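Local coordinates for sensor kinase CusS (Escherichia coli, PDB 5KU5), which senses copper and silver ions in the periplasm through this sensor domain and activates the response regulator CusR by phosphorylation, at residues E87-M96 with H108-L116; N48-S56 with I127-S135. One frame throughout, in Å; residues are numbered along the deposited sequence.

Contact 1 (E87-M96 with H108-L116). With AG (silver ion), chain E.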
loop_
_atom_site.group_PDB
_atom_site.type_symbol
_atom_site.label_atom_id
_atom_site.label_comp_id
_atom_site.label_asym_id
_atom_site.label_seq_id
_atom_site.Cartn_x
_atom_site.Cartn_y
_atom_site.Cartn_z
ATOM N N GLU A 87 12.488 17.066 0.385
ATOM C CA GLU A 87 13.750 16.377 0.164
ATOM C C GLU A 87 13.503 14.924 -0.280
ATOM O O GLU A 87 13.626 13.988 0.506
ATOM C CB GLU A 87 14.574 16.452 1.456
ATOM C CG GLU A 87 16.075 16.347 1.256
ATOM C CD GLU A 87 16.823 16.061 2.548
ATOM O OE1 GLU A 87 16.380 16.535 3.618
ATOM O OE2 GLU A 87 17.859 15.365 2.494
ATOM N N VAL A 88 13.135 14.764 -1.554
ATOM C CA VAL A 88 12.884 13.455 -2.169
ATOM C C VAL A 88 14.022 13.138 -3.133
ATOM O O VAL A 88 14.398 13.983 -3.944
ATOM C CB VAL A 88 11.549 13.427 -2.950
ATOM C CG1 VAL A 88 11.277 12.034 -3.514
ATOM C CG2 VAL A 88 10.399 13.888 -2.064
ATOM N N TYR A 89 14.553 11.918 -3.049
ATOM C CA TYR A 89 15.674 11.493 -3.887
ATOM C C TYR A 89 15.314 10.346 -4.812
ATOM O O TYR A 89 14.356 9.613 -4.567
ATOM C CB TYR A 89 16.855 11.083 -3.016
ATOM C CG TYR A 89 17.412 12.232 -2.219
ATOM C CD1 TYR A 89 18.273 13.161 -2.804
ATOM C CD2 TYR A 89 17.066 12.407 -0.885
ATOM C CE1 TYR A 89 18.781 14.226 -2.077
ATOM C CE2 TYR A 89 17.571 13.464 -0.150
ATOM C CZ TYR A 89 18.425 14.372 -0.751
ATOM O OH TYR A 89 18.926 15.425 -0.028
ATOM N N LEU A 90 16.103 10.211 -5.874
ATOM C CA LEU A 90 16.006 9.105 -6.808
ATOM C C LEU A 90 17.237 8.216 -6.652
ATOM O O LEU A 90 18.366 8.700 -6.735
ATOM C CB LEU A 90 15.909 9.629 -8.241
ATOM C CG LEU A 90 14.652 10.448 -8.553
ATOM C CD1 LEU A 90 14.789 11.154 -9.892
ATOM C CD2 LEU A 90 13.402 9.579 -8.535
ATOM N N LEU A 91 17.008 6.927 -6.398
ATOM C CA LEU A 91 18.063 5.918 -6.385
ATOM C C LEU A 91 17.903 5.015 -7.602
ATOM O O LEU A 91 16.783 4.603 -7.924
ATOM C CB LEU A 91 17.984 5.066 -5.116
ATOM C CG LEU A 91 17.879 5.768 -3.763
ATOM C CD1 LEU A 91 17.724 4.730 -2.664
ATOM C CD2 LEU A 91 19.088 6.651 -3.494
ATOM N N SER A 92 19.018 4.708 -8.270
ATOM C CA SER A 92 19.040 3.749 -9.385
ATOM C C SER A 92 19.529 2.354 -8.941
ATOM O O SER A 92 19.967 1.547 -9.761
ATOM C CB SER A 92 19.896 4.293 -10.530
ATOM O OG SER A 92 21.266 4.332 -10.176
ATOM N N GLY A 93 19.444 2.086 -7.640
ATOM C CA GLY A 93 19.710 0.773 -7.054
ATOM C C GLY A 93 19.381 0.871 -5.575
ATOM O O GLY A 93 19.061 1.962 -5.095
ATOM N N PRO A 94 19.451 -0.246 -4.831
ATOM C CA PRO A 94 19.819 -1.593 -5.240
ATOM C C PRO A 94 18.676 -2.345 -5.910
ATOM O O PRO A 94 17.556 -1.831 -6.008
ATOM C CB PRO A 94 20.151 -2.268 -3.908
ATOM C CG PRO A 94 19.253 -1.606 -2.929
ATOM C CD PRO A 94 19.086 -0.190 -3.403
ATOM N N THR A 95 18.978 -3.560 -6.356
ATOM C CA THR A 95 17.967 -4.499 -6.821
ATOM C C THR A 95 17.381 -5.238 -5.611
ATOM O O THR A 95 18.120 -5.714 -4.750
ATOM C CB THR A 95 18.558 -5.508 -7.823
ATOM O OG1 THR A 95 19.073 -4.800 -8.958
ATOM C CG2 THR A 95 17.500 -6.515 -8.293
ATOM N N MET A 96 16.054 -5.306 -5.549
ATOM C CA MET A 96 15.351 -6.081 -4.532
ATOM C C MET A 96 15.010 -7.438 -5.121
ATOM O O MET A 96 14.419 -7.507 -6.199
ATOM C CB MET A 96 14.065 -5.370 -4.105
ATOM C CG MET A 96 13.327 -6.057 -2.966
ATOM S SD MET A 96 11.854 -5.164 -2.445
ATOM C CE MET A 96 11.104 -6.388 -1.372
ATOM N N HIS A 108 12.556 -4.833 -9.596
ATOM C CA HIS A 108 12.615 -3.664 -8.701
ATOM C C HIS A 108 14.053 -3.215 -8.413
ATOM O O HIS A 108 14.712 -3.765 -7.530
ATOM C CB HIS A 108 11.878 -3.954 -7.382
ATOM C CG HIS A 108 10.383 -3.950 -7.503
ATOM N ND1 HIS A 108 9.563 -4.474 -6.532
ATOM C CD2 HIS A 108 9.560 -3.496 -8.479
ATOM C CE1 HIS A 108 8.301 -4.338 -6.893
ATOM N NE2 HIS A 108 8.271 -3.746 -8.073
ATOM N N SER A 109 14.531 -2.226 -9.169
ATOM C CA SER A 109 15.840 -1.605 -8.927
ATOM C C SER A 109 15.871 -0.064 -8.975
ATOM O O SER A 109 16.955 0.519 -9.026
ATOM C CB SER A 109 16.870 -2.191 -9.901
ATOM O OG SER A 109 16.578 -1.828 -11.236
ATOM N N ASN A 110 14.710 0.592 -8.931
ATOM C CA ASN A 110 14.630 2.064 -8.976
ATOM C C ASN A 110 13.676 2.582 -7.917
ATOM O O ASN A 110 12.578 2.047 -7.763
ATOM C CB ASN A 110 14.174 2.543 -10.350
ATOM C CG ASN A 110 15.160 2.191 -11.440
ATOM O OD1 ASN A 110 16.197 2.836 -11.589
ATOM N ND2 ASN A 110 14.843 1.156 -12.205
ATOM N N TRP A 111 14.084 3.634 -7.203
ATOM C CA TRP A 111 13.409 4.036 -5.964
ATOM C C TRP A 111 13.252 5.548 -5.811
ATOM O O TRP A 111 14.113 6.319 -6.242
ATOM C CB TRP A 111 14.171 3.487 -4.745
ATOM C CG TRP A 111 14.579 2.058 -4.896
ATOM C CD1 TRP A 111 15.731 1.595 -5.458
ATOM C CD2 TRP A 111 13.823 0.904 -4.517
ATOM N NE1 TRP A 111 15.747 0.223 -5.442
ATOM C CE2 TRP A 111 14.585 -0.228 -4.873
ATOM C CE3 TRP A 111 12.576 0.717 -3.904
ATOM C CZ2 TRP A 111 14.143 -1.537 -4.637
ATOM C CZ3 TRP A 111 12.133 -0.584 -3.666
ATOM C CH2 TRP A 111 12.919 -1.695 -4.034
ATOM N N ARG A 112 12.137 5.948 -5.199
ATOM C CA ARG A 112 11.978 7.285 -4.630
ATOM C C ARG A 112 12.245 7.143 -3.144
ATOM O O ARG A 112 11.597 6.322 -2.479
ATOM C CB ARG A 112 10.574 7.855 -4.866
ATOM C CG ARG A 112 10.512 8.805 -6.044
ATOM C CD ARG A 112 9.175 9.513 -6.179
ATOM N NE ARG A 112 9.223 10.377 -7.358
ATOM C CZ ARG A 112 8.934 10.016 -8.609
ATOM N NH1 ARG A 112 8.491 8.795 -8.910
ATOM N NH2 ARG A 112 9.068 10.914 -9.580
ATOM N N MET A 113 13.188 7.942 -2.634
ATOM C CA MET A 113 13.643 7.838 -1.248
ATOM C C MET A 113 13.404 9.131 -0.477
ATOM O O MET A 113 13.608 10.223 -1.007
ATOM C CB MET A 113 15.134 7.478 -1.203
ATOM C CG MET A 113 15.688 7.239 0.199
ATOM S SD MET A 113 16.310 8.728 1.016
ATOM C CE MET A 113 17.798 9.039 0.070
ATOM N N ILE A 114 12.978 8.984 0.777
ATOM C CA ILE A 114 12.917 10.074 1.744
ATOM C C ILE A 114 13.529 9.573 3.045
ATOM O O ILE A 114 13.724 8.365 3.225
ATOM C CB ILE A 114 11.476 10.571 2.005
ATOM C CG1 ILE A 114 10.554 9.437 2.480
ATOM C CG2 ILE A 114 10.909 11.221 0.750
ATOM C CD1 ILE A 114 9.314 9.935 3.189
ATOM N N ASN A 115 13.831 10.500 3.947
ATOM C CA ASN A 115 14.279 10.153 5.293
ATOM C C ASN A 115 13.742 11.131 6.329
ATOM O O ASN A 115 13.435 12.275 6.001
ATOM C CB ASN A 115 15.808 10.096 5.356
ATOM C CG ASN A 115 16.457 11.419 4.990
ATOM O OD1 ASN A 115 16.701 12.257 5.855
ATOM N ND2 ASN A 115 16.713 11.623 3.703
ATOM N N LEU A 116 13.635 10.666 7.573
ATOM C CA LEU A 116 13.170 11.497 8.684
ATOM C C LEU A 116 13.730 11.016 10.026
ATOM O O LEU A 116 14.034 9.825 10.173
ATOM C CB LEU A 116 11.637 11.522 8.747
ATOM C CG LEU A 116 10.880 10.236 9.121
ATOM C CD1 LEU A 116 9.512 10.565 9.702
ATOM C CD2 LEU A 116 10.748 9.293 7.932
HETATM AG AG AG E . 10.402 -5.453 -4.445
HETATM O O HOH W 1 13.323 13.221 3.206
HETATM O O HOH W 2 15.902 5.604 -10.643
HETATM O O HOH W 3 13.624 -7.424 -8.841
#
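Met96 and His108 face each other across the silver ion, which is 2.5 Å from Met96 SD and equally far from His108 ND1; the backbone O of Ser47 is the third ligand. With CG anti to the backbone N (chi1 -175°) and the rest of its chain extended, Met96 carries its sulfur to the metal. The same sulfur makes a Met-aromatic contact at the edge of the Trp111 six-membered ring, 5.3 Å from its centroid.

Hydrogen bonds fix the approach to this site. Trp111 NE1 donates to Pro94 O at 2.8 Å, with the acceptor 5° out of the indole plane, and Met96 N reaches His108 O at 2.8 Å and 173°. Further along, Tyr89–Met113 and Leu91–Trp111 are antiparallel hydrogen-bonded pairs. A water links Met96 O to His108 N.

Apolar contacts accompany the paired strands: Val88 CG2 lies 3.9 Å from Ile114 CG2, and Leu91 CB meets Trp111 CB. Leu90 CD2 touches Arg112 CG at 3.9 Å and lies over one face of the guanidinium, whose salt bridges go to Asp80 and Asp10.

A thioether and an imidazole nitrogen are soft and borderline donors, a pairing consistent with a sensor for silver and copper(I).

Contact 2 (N48-S56 with I127-S135)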
loop_
_atom_site.group_PDB
_atom_site.type_symbol
_atom_site.label_atom_id
_atom_site.label_comp_id
_atom_site.label_asym_id
_atom_site.label_seq_id
_atom_site.Cartn_x
_atom_site.Cartn_y
_atom_site.Cartn_z
ATOM N N ASN A 48 7.206 -3.928 -2.278
ATOM C CA ASN A 48 7.756 -2.846 -3.109
ATOM C C ASN A 48 8.434 -1.702 -2.330
ATOM O O ASN A 48 8.619 -0.607 -2.872
ATOM C CB ASN A 48 6.631 -2.290 -3.994
ATOM C CG ASN A 48 5.526 -1.608 -3.192
ATOM O OD1 ASN A 48 5.344 -1.867 -1.999
ATOM N ND2 ASN A 48 4.778 -0.736 -3.851
ATOM N N VAL A 49 8.807 -1.956 -1.076
ATOM C CA VAL A 49 9.408 -0.943 -0.210
ATOM C C VAL A 49 10.638 -1.522 0.491
ATOM O O VAL A 49 10.605 -2.649 0.988
ATOM C CB VAL A 49 8.397 -0.423 0.844
ATOM C CG1 VAL A 49 9.066 0.498 1.864
ATOM C CG2 VAL A 49 7.248 0.301 0.160
ATOM N N LEU A 50 11.719 -0.744 0.508
ATOM C CA LEU A 50 12.906 -1.050 1.303
ATOM C C LEU A 50 13.077 0.056 2.325
ATOM O O LEU A 50 12.791 1.223 2.034
ATOM C CB LEU A 50 14.151 -1.115 0.422
ATOM C CG LEU A 50 14.200 -2.233 -0.617
ATOM C CD1 LEU A 50 15.389 -2.017 -1.539
ATOM C CD2 LEU A 50 14.262 -3.604 0.043
ATOM N N ILE A 51 13.523 -0.310 3.526
ATOM C CA ILE A 51 13.827 0.678 4.554
ATOM C C ILE A 51 15.196 0.413 5.174
ATOM O O ILE A 51 15.712 -0.707 5.119
ATOM C CB ILE A 51 12.718 0.770 5.642
ATOM C CG1 ILE A 51 12.770 -0.404 6.632
ATOM C CG2 ILE A 51 11.334 0.874 5.008
ATOM C CD1 ILE A 51 13.460 -0.082 7.943
ATOM N N SER A 52 15.771 1.463 5.752
ATOM C CA SER A 52 16.995 1.362 6.532
ATOM C C SER A 52 16.904 2.295 7.732
ATOM O O SER A 52 16.518 3.458 7.589
ATOM C CB SER A 52 18.208 1.731 5.685
ATOM O OG SER A 52 19.404 1.578 6.436
ATOM N N LEU A 53 17.258 1.775 8.904
ATOM C CA LEU A 53 17.223 2.529 10.144
ATOM C C LEU A 53 18.655 2.748 10.621
ATOM O O LEU A 53 19.387 1.785 10.868
ATOM C CB LEU A 53 16.409 1.768 11.194
ATOM C CG LEU A 53 15.986 2.552 12.440
ATOM C CD1 LEU A 53 14.967 3.629 12.090
ATOM C CD2 LEU A 53 15.427 1.606 13.492
ATOM N N ALA A 54 19.049 4.018 10.720
ATOM C CA ALA A 54 20.376 4.405 11.190
ATOM C C ALA A 54 20.294 4.869 12.638
ATOM O O ALA A 54 19.280 5.438 13.051
ATOM C CB ALA A 54 20.941 5.512 10.314
ATOM N N ASP A 55 21.364 4.630 13.398
ATOM C CA ASP A 55 21.440 5.054 14.802
ATOM C C ASP A 55 21.949 6.497 14.922
ATOM O O ASP A 55 22.184 7.161 13.912
ATOM C CB ASP A 55 22.281 4.059 15.634
ATOM C CG ASP A 55 23.780 4.084 15.312
ATOM O OD1 ASP A 55 24.237 4.862 14.448
ATOM O OD2 ASP A 55 24.510 3.293 15.943
ATOM N N SER A 56 22.109 6.966 16.159
ATOM C CA SER A 56 22.642 8.307 16.463
ATOM C C SER A 56 23.952 8.667 15.739
ATOM O O SER A 56 24.133 9.814 15.327
ATOM C CB SER A 56 22.836 8.448 17.979
ATOM O OG SER A 56 23.517 9.645 18.314
ATOM N N ILE A 127 16.574 9.205 18.473
ATOM C CA ILE A 127 17.723 8.288 18.383
ATOM C C ILE A 127 17.969 7.682 16.995
ATOM O O ILE A 127 19.086 7.238 16.721
ATOM C CB ILE A 127 17.664 7.143 19.434
ATOM C CG1 ILE A 127 16.424 6.250 19.254
ATOM C CG2 ILE A 127 17.723 7.717 20.846
ATOM C CD1 ILE A 127 16.387 5.063 20.192
ATOM N N TYR A 128 16.948 7.654 16.132
ATOM C CA TYR A 128 17.076 7.050 14.801
ATOM C C TYR A 128 16.862 8.035 13.657
ATOM O O TYR A 128 16.232 9.077 13.826
ATOM C CB TYR A 128 16.061 5.922 14.611
ATOM C CG TYR A 128 16.108 4.793 15.618
ATOM C CD1 TYR A 128 17.297 4.112 15.891
ATOM C CD2 TYR A 128 14.942 4.362 16.259
ATOM C CE1 TYR A 128 17.328 3.059 16.800
ATOM C CE2 TYR A 128 14.963 3.311 17.165
ATOM C CZ TYR A 128 16.153 2.661 17.432
ATOM O OH TYR A 128 16.159 1.619 18.332
ATOM N N THR A 129 17.396 7.676 12.491
ATOM C CA THR A 129 17.001 8.269 11.217
ATOM C C THR A 129 16.482 7.126 10.357
ATOM O O THR A 129 17.225 6.196 10.049
ATOM C CB THR A 129 18.172 8.974 10.512
ATOM O OG1 THR A 129 18.695 9.990 11.370
ATOM C CG2 THR A 129 17.720 9.629 9.203
ATOM N N LEU A 130 15.204 7.197 9.997
ATOM C CA LEU A 130 14.553 6.194 9.157
ATOM C C LEU A 130 14.651 6.606 7.692
ATOM O O LEU A 130 14.280 7.724 7.344
ATOM C CB LEU A 130 13.080 6.055 9.551
ATOM C CG LEU A 130 12.200 5.106 8.732
ATOM C CD1 LEU A 130 12.726 3.676 8.771
ATOM C CD2 LEU A 130 10.773 5.171 9.238
ATOM N N TYR A 131 15.150 5.700 6.851
ATOM C CA TYR A 131 15.192 5.878 5.397
ATOM C C TYR A 131 14.165 4.938 4.773
ATOM O O TYR A 131 14.124 3.759 5.122
ATOM C CB TYR A 131 16.584 5.547 4.857
ATOM C CG TYR A 131 17.666 6.494 5.319
ATOM C CD1 TYR A 131 18.220 6.381 6.593
ATOM C CD2 TYR A 131 18.147 7.503 4.481
ATOM C CE1 TYR A 131 19.218 7.244 7.022
ATOM C CE2 TYR A 131 19.142 8.375 4.903
ATOM C CZ TYR A 131 19.672 8.242 6.174
ATOM O OH TYR A 131 20.662 9.098 6.603
ATOM N N ILE A 132 13.345 5.465 3.862
ATOM C CA ILE A 132 12.258 4.715 3.220
ATOM C C ILE A 132 12.416 4.840 1.708
ATOM O O ILE A 132 12.504 5.952 1.204
ATOM C CB ILE A 132 10.864 5.279 3.597
ATOM C CG1 ILE A 132 10.716 5.422 5.120
ATOM C CG2 ILE A 132 9.757 4.385 3.038
ATOM C CD1 ILE A 132 9.521 6.251 5.550
ATOM N N ALA A 133 12.427 3.708 1.001
ATOM C CA ALA A 133 12.535 3.675 -0.459
ATOM C C ALA A 133 11.341 2.935 -1.067
ATOM O O ALA A 133 11.098 1.779 -0.731
ATOM C CB ALA A 133 13.837 3.005 -0.870
ATOM N N LEU A 134 10.611 3.606 -1.961
ATOM C CA LEU A 134 9.455 3.033 -2.665
ATOM C C LEU A 134 9.813 2.772 -4.126
ATOM O O LEU A 134 10.408 3.628 -4.782
ATOM C CB LEU A 134 8.257 3.990 -2.597
ATOM C CG LEU A 134 6.982 3.604 -3.364
ATOM C CD1 LEU A 134 6.360 2.353 -2.769
ATOM C CD2 LEU A 134 5.978 4.745 -3.361
ATOM N N SER A 135 9.430 1.601 -4.634
ATOM C CA SER A 135 9.734 1.211 -6.013
ATOM C C SER A 135 9.015 2.089 -7.035
ATOM O O SER A 135 7.807 2.302 -6.932
ATOM C CB SER A 135 9.359 -0.250 -6.267
ATOM O OG SER A 135 9.493 -0.567 -7.645
HETATM O O HOH W 4 20.916 8.972 12.059
HETATM O O HOH W 5 21.041 5.726 18.281
#
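Leu53 swings CG anti to its backbone N (chi1 -166°), while Tyr128 places CG anti to the carbonyl carbon, and these settings, with the second torsions, bring the leucine's branch over the phenol ring. Leu53 CD2 stands 3.8 Å from the Tyr128 ring centroid and 6° off the normal, a CH-pi contact almost exactly over the centre; CD1, the other methyl, rests 3.6 Å from Tyr128 CB. On the opposite face sits Ile127 CG1, 3.7 Å above the Tyr128 ring plane, so the ring is held between two aliphatic groups. Were Tyr128 an alanine, Leu53 CD2 and Ile127 CG1 would probably lose the ring each packs against, opening a gap between them.

The strands run at 166° to each other, close to ideal antiparallel. Leu50–Ala133, Ser52–Tyr131 and Ala54–Thr129 are hydrogen-bonded pairs, each closed by two backbone bonds; the straightest, from Ala54 N to Thr129 O, measures 2.9 Å and is nearly straight. Ser135 N adds a seventh bond to Asn48 O.

Val49, Ile51, Leu53, Leu130, Ile132 and Leu134 share one face of the sheet. There Val49 CG2 meets Leu134 CD1 at 3.7 Å, and Ile51 CD1 crosses to Leu130 CD1 at 3.9 Å. The other face carries Ser52, Ala54 and Tyr131, where Ala54 CB comes up to the edge of the Tyr131 ring at CE1, and Ser52 OG is hydrogen-bonded to Asp69.

Helix 32-44 packs on the aliphatic face, with Val43 against Ile51 and Leu36 against Leu53. Strand 60-63 flanks segment 48-56, strand 111-122 flanks segment 127-135, and the pair thus forms part of the central antiparallel sheet of this PDC-fold sensor domain.

From the N terminus the chain runs through helices 2-25 and 32-44 into segment 48-56, the first half of contact 2. Strands 60-63 and 78-79 follow before segment 87-96 opens contact 1. An 11-residue loop without helix or strand leads to 108-116, closing contact 1; the chain returns as 127-135 to close contact 2 across 70 intervening residues, so contact 1 lies wholly within the larger loop. Contact 1 pairs strand 89-91 with 111-122 and contact 2 pairs 49-54 with 125-135; together they run through four adjacent strands of one antiparallel sheet. Their centres are about 10 Å apart, and Arg112 N lies 2.9 Å from Leu134 O, a probable hydrogen bond, while Trp111 packs on Ser135.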